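Local coordinates for protein putative mandelate racemase (Salmonella typhimurium, PDB 2O56) that is of unconfirmed function but belongs to the enolase superfamily, binds magnesium and is probably a hydro-lyase (dehydratase), at residues Y245-K259 and P283-P295. Residues are numbered along the deposited sequence; the frame is centred on the assembly and turned at random.
Sequences YYEEPVMPLNPAQMK and PFLENGSLSVIQP. With MG (magnesium ion), chain I.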
ATOM      1  N   TYR A 245      -0.878 -16.777 -25.086  1.00 25.02           N
ATOM      2  CA  TYR A 245      -1.103 -15.528 -24.372  1.00 24.60           C
ATOM      3  C   TYR A 245      -2.120 -14.618 -25.033  1.00 25.77           C
ATOM      4  O   TYR A 245      -2.570 -14.881 -26.144  1.00 27.55           O
ATOM      5  CB  TYR A 245       0.225 -14.829 -24.086  1.00 19.90           C
ATOM      6  CG  TYR A 245       1.205 -14.700 -25.246  1.00 18.58           C
ATOM      7  CD1 TYR A 245       1.120 -13.642 -26.143  1.00 25.62           C
ATOM      8  CD2 TYR A 245       2.261 -15.606 -25.400  1.00 23.48           C
ATOM      9  CE1 TYR A 245       2.034 -13.501 -27.175  1.00 26.05           C
ATOM     10  CE2 TYR A 245       3.183 -15.465 -26.434  1.00 22.34           C
ATOM     11  CZ  TYR A 245       3.053 -14.421 -27.319  1.00 22.80           C
ATOM     12  OH  TYR A 245       3.965 -14.266 -28.334  1.00 28.34           O
ATOM     13  N   TYR A 246      -2.496 -13.547 -24.329  1.00 24.84           N
ATOM     14  CA  TYR A 246      -3.621 -12.702 -24.694  1.00 20.76           C
ATOM     15  C   TYR A 246      -3.020 -11.315 -24.932  1.00 25.52           C
ATOM     16  O   TYR A 246      -2.544 -10.707 -23.988  1.00 24.07           O
ATOM     17  CB  TYR A 246      -4.559 -12.635 -23.485  1.00 22.24           C
ATOM     18  CG  TYR A 246      -5.929 -12.005 -23.707  1.00 26.41           C
ATOM     19  CD1 TYR A 246      -6.552 -12.042 -24.952  1.00 27.73           C
ATOM     20  CD2 TYR A 246      -6.608 -11.389 -22.644  1.00 28.23           C
ATOM     21  CE1 TYR A 246      -7.810 -11.484 -25.140  1.00 24.30           C
ATOM     22  CE2 TYR A 246      -7.879 -10.823 -22.822  1.00 22.97           C
ATOM     23  CZ  TYR A 246      -8.468 -10.874 -24.068  1.00 24.16           C
ATOM     24  OH  TYR A 246      -9.704 -10.316 -24.253  1.00 23.89           O
ATOM     25  N   GLU A 247      -3.029 -10.834 -26.177  1.00 22.35           N
ATOM     26  CA  GLU A 247      -2.160  -9.731 -26.606  1.00 22.80           C
ATOM     27  C   GLU A 247      -2.903  -8.394 -26.687  1.00 23.91           C
ATOM     28  O   GLU A 247      -3.979  -8.291 -27.283  1.00 22.97           O
ATOM     29  CB  GLU A 247      -1.495 -10.043 -27.973  1.00 21.39           C
ATOM     30  CG  GLU A 247      -0.729  -8.870 -28.536  1.00 25.78           C
ATOM     31  CD  GLU A 247       0.073  -9.192 -29.776  1.00 35.46           C
ATOM     32  OE1 GLU A 247       0.458 -10.365 -29.988  1.00 40.72           O
ATOM     33  OE2 GLU A 247       0.323  -8.251 -30.551  1.00 39.72           O
ATOM     34  N   GLU A 248      -2.316  -7.365 -26.084  1.00 26.26           N
ATOM     35  CA  GLU A 248      -2.910  -6.033 -26.063  1.00 21.05           C
ATOM     36  C   GLU A 248      -4.413  -5.978 -25.774  1.00 20.51           C
ATOM     37  O   GLU A 248      -5.165  -5.384 -26.553  1.00 25.37           O
ATOM     38  CB  GLU A 248      -2.623  -5.322 -27.399  1.00 31.18           C
ATOM     39  CG  GLU A 248      -1.176  -4.870 -27.558  1.00 31.24           C
ATOM     40  CD  GLU A 248      -1.043  -3.688 -28.483  1.00 40.80           C
ATOM     41  OE1 GLU A 248      -1.366  -3.852 -29.669  1.00 37.57           O
ATOM     42  OE2 GLU A 248      -0.620  -2.598 -28.030  1.00 37.43           O
ATOM     43  N   PRO A 249      -4.864  -6.565 -24.646  1.00 23.22           N
ATOM     44  CA  PRO A 249      -6.301  -6.504 -24.377  1.00 22.47           C
ATOM     45  C   PRO A 249      -6.780  -5.045 -24.208  1.00 25.25           C
ATOM     46  O   PRO A 249      -7.935  -4.717 -24.468  1.00 22.01           O
ATOM     47  CB  PRO A 249      -6.428  -7.265 -23.054  1.00 23.65           C
ATOM     48  CG  PRO A 249      -5.071  -7.161 -22.411  1.00 28.18           C
ATOM     49  CD  PRO A 249      -4.126  -7.226 -23.549  1.00 25.40           C
ATOM     50  N   VAL A 250      -5.882  -4.158 -23.802  1.00 23.50           N
ATOM     51  CA  VAL A 250      -6.282  -2.787 -23.523  1.00 18.45           C
ATOM     52  C   VAL A 250      -5.040  -1.905 -23.826  1.00 24.20           C
ATOM     53  O   VAL A 250      -3.913  -2.397 -23.828  1.00 25.19           O
ATOM     54  CB  VAL A 250      -6.763  -2.659 -22.039  1.00 23.81           C
ATOM     55  CG1 VAL A 250      -5.599  -2.926 -21.039  1.00 25.09           C
ATOM     56  CG2 VAL A 250      -7.358  -1.297 -21.774  1.00 37.59           C
ATOM     57  N   MET A 251      -5.247  -0.630 -24.143  1.00 22.97           N
ATOM     58  CA  MET A 251      -4.126   0.287 -24.393  1.00 25.20           C
ATOM     59  C   MET A 251      -3.310   0.519 -23.109  1.00 26.02           C
ATOM     60  O   MET A 251      -3.834   0.291 -22.025  1.00 26.75           O
ATOM     61  CB  MET A 251      -4.662   1.610 -24.953  1.00 26.40           C
ATOM     62  CG  MET A 251      -5.452   2.442 -23.974  1.00 28.95           C
ATOM     63  SD  MET A 251      -6.148   3.924 -24.756  1.00 27.82           S
ATOM     64  CE  MET A 251      -7.100   4.600 -23.396  1.00 22.75           C
ATOM     65  N   PRO A 252      -2.030   0.974 -23.230  1.00 26.69           N
ATOM     66  CA  PRO A 252      -1.135   1.125 -22.082  1.00 18.08           C
ATOM     67  C   PRO A 252      -1.173   2.451 -21.315  1.00 24.35           C
ATOM     68  O   PRO A 252      -0.418   2.605 -20.362  1.00 21.67           O
ATOM     69  CB  PRO A 252       0.265   0.958 -22.715  1.00 19.73           C
ATOM     70  CG  PRO A 252       0.117   1.418 -24.099  1.00 25.18           C
ATOM     71  CD  PRO A 252      -1.332   1.297 -24.497  1.00 21.67           C
ATOM     72  N   LEU A 253      -2.027   3.390 -21.717  1.00 24.15           N
ATOM     73  CA  LEU A 253      -1.973   4.771 -21.203  1.00 24.41           C
ATOM     74  C   LEU A 253      -2.166   4.897 -19.688  1.00 27.67           C
ATOM     75  O   LEU A 253      -1.538   5.753 -19.035  1.00 26.95           O
ATOM     76  CB  LEU A 253      -2.985   5.642 -21.954  1.00 24.00           C
ATOM     77  CG  LEU A 253      -2.761   5.845 -23.458  1.00 22.49           C
ATOM     78  CD1 LEU A 253      -3.743   6.882 -23.996  1.00 25.12           C
ATOM     79  CD2 LEU A 253      -1.337   6.242 -23.766  1.00 24.13           C
ATOM     80  N   ASN A 254      -3.034   4.051 -19.129  1.00 27.75           N
ATOM     81  CA  ASN A 254      -3.142   3.859 -17.661  1.00 25.41           C
ATOM     82  C   ASN A 254      -2.817   2.380 -17.369  1.00 21.88           C
ATOM     83  O   ASN A 254      -3.648   1.496 -17.618  1.00 24.63           O
ATOM     84  CB  ASN A 254      -4.584   4.213 -17.210  1.00 25.83           C
ATOM     85  CG  ASN A 254      -4.845   3.979 -15.714  1.00 32.05           C
ATOM     86  OD1 ASN A 254      -3.961   3.565 -14.955  1.00 28.40           O
ATOM     87  ND2 ASN A 254      -6.090   4.251 -15.287  1.00 26.90           N
ATOM     88  N   PRO A 255      -1.587   2.100 -16.896  1.00 22.44           N
ATOM     89  CA  PRO A 255      -1.145   0.734 -16.627  1.00 24.82           C
ATOM     90  C   PRO A 255      -2.022  -0.079 -15.680  1.00 23.60           C
ATOM     91  O   PRO A 255      -1.918  -1.307 -15.680  1.00 25.29           O
ATOM     92  CB  PRO A 255       0.235   0.936 -16.001  1.00 18.56           C
ATOM     93  CG  PRO A 255       0.717   2.182 -16.676  1.00 20.76           C
ATOM     94  CD  PRO A 255      -0.499   3.068 -16.660  1.00 18.95           C
ATOM     95  N   ALA A 256      -2.871   0.590 -14.897  1.00 23.30           N
ATOM     96  CA  ALA A 256      -3.738  -0.089 -13.924  1.00 22.20           C
ATOM     97  C   ALA A 256      -4.820  -0.893 -14.614  1.00 24.36           C
ATOM     98  O   ALA A 256      -5.301  -1.881 -14.056  1.00 26.40           O
ATOM     99  CB  ALA A 256      -4.355   0.904 -12.930  1.00 23.23           C
ATOM    100  N   GLN A 257      -5.190  -0.471 -15.827  1.00 20.77           N
ATOM    101  CA  GLN A 257      -6.203  -1.166 -16.615  1.00 26.36           C
ATOM    102  C   GLN A 257      -5.685  -2.533 -17.069  1.00 22.35           C
ATOM    103  O   GLN A 257      -6.405  -3.526 -16.995  1.00 25.06           O
ATOM    104  CB  GLN A 257      -6.650  -0.332 -17.824  1.00 20.19           C
ATOM    105  CG  GLN A 257      -7.126   1.083 -17.509  1.00 23.94           C
ATOM    106  CD  GLN A 257      -8.064   1.177 -16.330  1.00 26.77           C
ATOM    107  OE1 GLN A 257      -7.881   2.011 -15.444  1.00 26.17           O
ATOM    108  NE2 GLN A 257      -9.081   0.342 -16.316  1.00 21.57           N
ATOM    109  N   MET A 258      -4.432  -2.582 -17.525  1.00 23.14           N
ATOM    110  CA  MET A 258      -3.765  -3.869 -17.806  1.00 27.27           C
ATOM    111  C   MET A 258      -3.755  -4.816 -16.603  1.00 25.32           C
ATOM    112  O   MET A 258      -3.991  -6.029 -16.737  1.00 18.84           O
ATOM    113  CB  MET A 258      -2.334  -3.643 -18.316  1.00 24.28           C
ATOM    114  CG  MET A 258      -1.713  -4.857 -19.049  1.00 22.72           C
ATOM    115  SD  MET A 258      -2.320  -5.109 -20.735  1.00 25.35           S
ATOM    116  CE  MET A 258      -1.715  -3.626 -21.545  1.00 21.70           C
ATOM    117  N   LYS A 259      -3.440  -4.261 -15.434  1.00 18.32           N
ATOM    118  CA  LYS A 259      -3.514  -5.002 -14.178  1.00 20.08           C
ATOM    119  C   LYS A 259      -4.927  -5.519 -13.890  1.00 27.08           C
ATOM    120  O   LYS A 259      -5.093  -6.670 -13.464  1.00 25.36           O
ATOM    121  CB  LYS A 259      -2.970  -4.160 -13.028  1.00 21.85           C
ATOM    122  CG  LYS A 259      -2.772  -4.876 -11.689  1.00 23.13           C
ATOM    123  CD  LYS A 259      -2.127  -6.229 -11.806  1.00 44.13           C
ATOM    124  CE  LYS A 259      -2.006  -6.894 -10.434  1.00 51.86           C
ATOM    125  NZ  LYS A 259      -1.437  -5.981  -9.405  1.00 48.45           N
ATOM    126  N   PRO A 283       6.164   0.491 -15.166  1.00 19.16           N
ATOM    127  CA  PRO A 283       4.930   0.271 -14.383  1.00 23.04           C
ATOM    128  C   PRO A 283       4.268  -1.076 -14.601  1.00 23.30           C
ATOM    129  O   PRO A 283       3.638  -1.611 -13.683  1.00 27.89           O
ATOM    130  CB  PRO A 283       3.987   1.348 -14.905  1.00 18.96           C
ATOM    131  CG  PRO A 283       4.509   1.668 -16.260  1.00 20.63           C
ATOM    132  CD  PRO A 283       5.978   1.596 -16.127  1.00 19.56           C
ATOM    133  N   PHE A 284       4.399  -1.620 -15.803  1.00 22.67           N
ATOM    134  CA  PHE A 284       3.898  -2.982 -16.098  1.00 21.50           C
ATOM    135  C   PHE A 284       4.716  -4.081 -15.433  1.00 28.24           C
ATOM    136  O   PHE A 284       4.223  -5.197 -15.171  1.00 24.19           O
ATOM    137  CB  PHE A 284       3.868  -3.181 -17.612  1.00 22.05           C
ATOM    138  CG  PHE A 284       2.965  -2.227 -18.298  1.00 22.97           C
ATOM    139  CD1 PHE A 284       1.594  -2.471 -18.344  1.00 18.45           C
ATOM    140  CD2 PHE A 284       3.458  -1.047 -18.830  1.00 20.12           C
ATOM    141  CE1 PHE A 284       0.719  -1.565 -18.946  1.00 22.80           C
ATOM    142  CE2 PHE A 284       2.592  -0.122 -19.426  1.00 20.73           C
ATOM    143  CZ  PHE A 284       1.215  -0.396 -19.493  1.00 19.47           C
ATOM    144  N   LEU A 285       5.980  -3.784 -15.180  1.00 23.28           N
ATOM    145  CA  LEU A 285       6.833  -4.741 -14.470  1.00 27.67           C
ATOM    146  C   LEU A 285       6.511  -4.684 -12.989  1.00 27.73           C
ATOM    147  O   LEU A 285       6.365  -5.716 -12.343  1.00 26.44           O
ATOM    148  CB  LEU A 285       8.315  -4.449 -14.713  1.00 25.12           C
ATOM    149  CG  LEU A 285       8.782  -4.522 -16.168  1.00 24.49           C
ATOM    150  CD1 LEU A 285      10.225  -4.082 -16.230  1.00 22.58           C
ATOM    151  CD2 LEU A 285       8.660  -5.904 -16.690  1.00 29.25           C
ATOM    152  N   GLU A 286       6.373  -3.469 -12.470  1.00 23.73           N
ATOM    153  CA  GLU A 286       6.058  -3.265 -11.062  1.00 25.36           C
ATOM    154  C   GLU A 286       4.661  -3.717 -10.670  1.00 30.18           C
ATOM    155  O   GLU A 286       4.466  -4.188  -9.562  1.00 25.70           O
ATOM    156  CB  GLU A 286       6.316  -1.810 -10.657  1.00 30.31           C
ATOM    157  CG  GLU A 286       7.815  -1.493 -10.616  1.00 33.29           C
ATOM    158  CD  GLU A 286       8.117  -0.087 -10.143  1.00 45.77           C
ATOM    159  OE1 GLU A 286       7.232   0.568  -9.552  1.00 53.18           O
ATOM    160  OE2 GLU A 286       9.249   0.372 -10.376  1.00 40.93           O
ATOM    161  N   ASN A 287       3.700  -3.600 -11.578  1.00 23.03           N
ATOM    162  CA  ASN A 287       2.334  -3.966 -11.253  1.00 22.39           C
ATOM    163  C   ASN A 287       1.991  -5.426 -11.578  1.00 24.72           C
ATOM    164  O   ASN A 287       0.908  -5.894 -11.263  1.00 25.61           O
ATOM    165  CB  ASN A 287       1.296  -2.940 -11.785  1.00 24.21           C
ATOM    166  CG  ASN A 287       0.948  -3.098 -13.287  1.00 25.90           C
ATOM    167  OD1 ASN A 287       1.435  -3.977 -13.978  1.00 21.38           O
ATOM    168  ND2 ASN A 287       0.075  -2.221 -13.775  1.00 16.39           N
ATOM    169  N   GLY A 288       2.925  -6.134 -12.204  1.00 22.28           N
ATOM    170  CA  GLY A 288       2.777  -7.586 -12.449  1.00 22.02           C
ATOM    171  C   GLY A 288       1.732  -7.950 -13.484  1.00 23.72           C
ATOM    172  O   GLY A 288       1.284  -9.106 -13.543  1.00 25.00           O
ATOM    173  N   SER A 289       1.360  -7.000 -14.342  1.00 22.45           N
ATOM    174  CA  SER A 289       0.260  -7.263 -15.317  1.00 24.77           C
ATOM    175  C   SER A 289       0.644  -8.109 -16.535  1.00 25.30           C
ATOM    176  O   SER A 289      -0.175  -8.883 -17.051  1.00 24.52           O
ATOM    177  CB  SER A 289      -0.385  -5.959 -15.790  1.00 25.57           C
ATOM    178  OG  SER A 289       0.578  -5.063 -16.331  1.00 23.96           O
ATOM    179  N   LEU A 290       1.881  -7.961 -17.006  1.00 22.96           N
ATOM    180  CA  LEU A 290       2.312  -8.606 -18.258  1.00 21.62           C
ATOM    181  C   LEU A 290       3.095  -9.860 -17.940  1.00 25.66           C
ATOM    182  O   LEU A 290       3.857  -9.873 -16.987  1.00 21.23           O
ATOM    183  CB  LEU A 290       3.156  -7.638 -19.117  1.00 29.46           C
ATOM    184  CG  LEU A 290       2.446  -6.352 -19.585  1.00 24.01           C
ATOM    185  CD1 LEU A 290       3.352  -5.566 -20.501  1.00 16.45           C
ATOM    186  CD2 LEU A 290       1.147  -6.749 -20.302  1.00 18.52           C
ATOM    187  N   SER A 291       2.894 -10.921 -18.721  1.00 25.87           N
ATOM    188  CA  SER A 291       3.730 -12.109 -18.641  1.00 21.67           C
ATOM    189  C   SER A 291       4.735 -12.135 -19.782  1.00 21.01           C
ATOM    190  O   SER A 291       5.840 -12.653 -19.634  1.00 21.20           O
ATOM    191  CB  SER A 291       2.865 -13.388 -18.729  1.00 24.05           C
ATOM    192  OG  SER A 291       2.053 -13.532 -17.576  1.00 27.15           O
ATOM    193  N   VAL A 292       4.318 -11.620 -20.935  1.00 22.08           N
ATOM    194  CA  VAL A 292       5.149 -11.596 -22.147  1.00 22.47           C
ATOM    195  C   VAL A 292       5.236 -10.148 -22.622  1.00 23.59           C
ATOM    196  O   VAL A 292       4.214  -9.482 -22.721  1.00 26.03           O
ATOM    197  CB  VAL A 292       4.535 -12.476 -23.276  1.00 18.41           C
ATOM    198  CG1 VAL A 292       5.294 -12.304 -24.635  1.00 22.07           C
ATOM    199  CG2 VAL A 292       4.522 -13.941 -22.859  1.00 20.93           C
ATOM    200  N   ILE A 293       6.452  -9.666 -22.896  1.00 24.99           N
ATOM    201  CA  ILE A 293       6.625  -8.314 -23.422  1.00 23.38           C
ATOM    202  C   ILE A 293       6.988  -8.329 -24.907  1.00 26.62           C
ATOM    203  O   ILE A 293       7.677  -9.240 -25.386  1.00 22.62           O
ATOM    204  CB  ILE A 293       7.610  -7.466 -22.577  1.00 20.16           C
ATOM    205  CG1 ILE A 293       9.012  -8.063 -22.620  1.00 23.46           C
ATOM    206  CG2 ILE A 293       7.092  -7.331 -21.108  1.00 18.25           C
ATOM    207  CD1 ILE A 293      10.092  -7.031 -22.322  1.00 21.28           C
ATOM    208  N   GLN A 294       6.494  -7.331 -25.637  1.00 20.50           N
ATOM    209  CA  GLN A 294       6.580  -7.332 -27.089  1.00 22.60           C
ATOM    210  C   GLN A 294       7.111  -6.031 -27.669  1.00 23.33           C
ATOM    211  O   GLN A 294       6.460  -5.452 -28.547  1.00 26.64           O
ATOM    212  CB  GLN A 294       5.218  -7.641 -27.714  1.00 18.17           C
ATOM    213  CG  GLN A 294       4.544  -8.872 -27.124  1.00 23.71           C
ATOM    214  CD  GLN A 294       3.136  -9.045 -27.627  1.00 26.41           C
ATOM    215  OE1 GLN A 294       2.303  -8.181 -27.449  1.00 27.10           O
ATOM    216  NE2 GLN A 294       2.871 -10.163 -28.273  1.00 26.95           N
ATOM    217  N   PRO A 295       8.303  -5.579 -27.212  1.00 23.40           N
ATOM    218  CA  PRO A 295       8.807  -4.358 -27.803  1.00 20.52           C
ATOM    219  C   PRO A 295       9.130  -4.598 -29.267  1.00 28.89           C
ATOM    220  O   PRO A 295       9.580  -5.683 -29.641  1.00 24.34           O
ATOM    221  CB  PRO A 295      10.088  -4.052 -26.995  1.00 20.38           C
ATOM    222  CG  PRO A 295      10.506  -5.390 -26.411  1.00 23.12           C
ATOM    223  CD  PRO A 295       9.229  -6.159 -26.215  1.00 23.05           C
TER
HETATM  224 MG    MG I2001      -0.108  -6.848 -32.193  1.00 38.11          MG
HETATM  225  O   HOH W   1       1.206  -7.418 -33.890  1.00 49.56           O
HETATM  226  O   HOH W   2      -1.838  -5.746 -30.932  1.00 40.13           O
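E247 OE1 is gripped by two groups: the amide NE2 of Q294 donates to it at 3.0 Å, and K172 forms a salt bridge with the same oxygen. Q294 comes in over the carboxylate, its nitrogen lying well above that plane, and amide and carboxylate stand 82° apart. The other oxygen, E247 OE2, binds the magnesium ion at 2.2 Å, beside E221 and E273. An extended chain with CG anti to the backbone N (chi1 173°) carries the carboxylate out to the metal. Q294 NE2 also bonds to Q321, as does Y245 OH. Beneath this polar layer V292 lays its two methyls over one face of the Y245 ring, CG1 lying 4.2 Å from the centroid.

Farther from the metal, F284 is wedged between the loop and the helix that follow strand 246-247. P255 CB sits over one face of its ring as a CH-pi contact, while M258 CB meets the edge in plane, 3.7 Å from F284 CE1. M258, bent at chi2 and chi3, also rests its CG against L290 CD2.

Around N287, just past helix 277-286, ND2 makes a weak hydrogen bond to P255 O, and K259 NZ reaches N287 O at 3.0 Å, in the carbonyl plane. N287 OD1 meanwhile accepts from S289 N, closing an Asx turn, and from S289 OG at 2.7 Å; these two bonds fix the amide's rotation and leave ND2 directed at P255.

The contact thus sets strand 246-247 and its following helix 255-264 against the end of helix 277-286, which follows the neighbouring barrel strand 269-271, and against strand 292-293, the one beyond. Its chemistry implies a division of labour within E247: one oxygen is spent on the metal, while the bonds from Q294 and K172 to the other probably hold the carboxylate in its orientation.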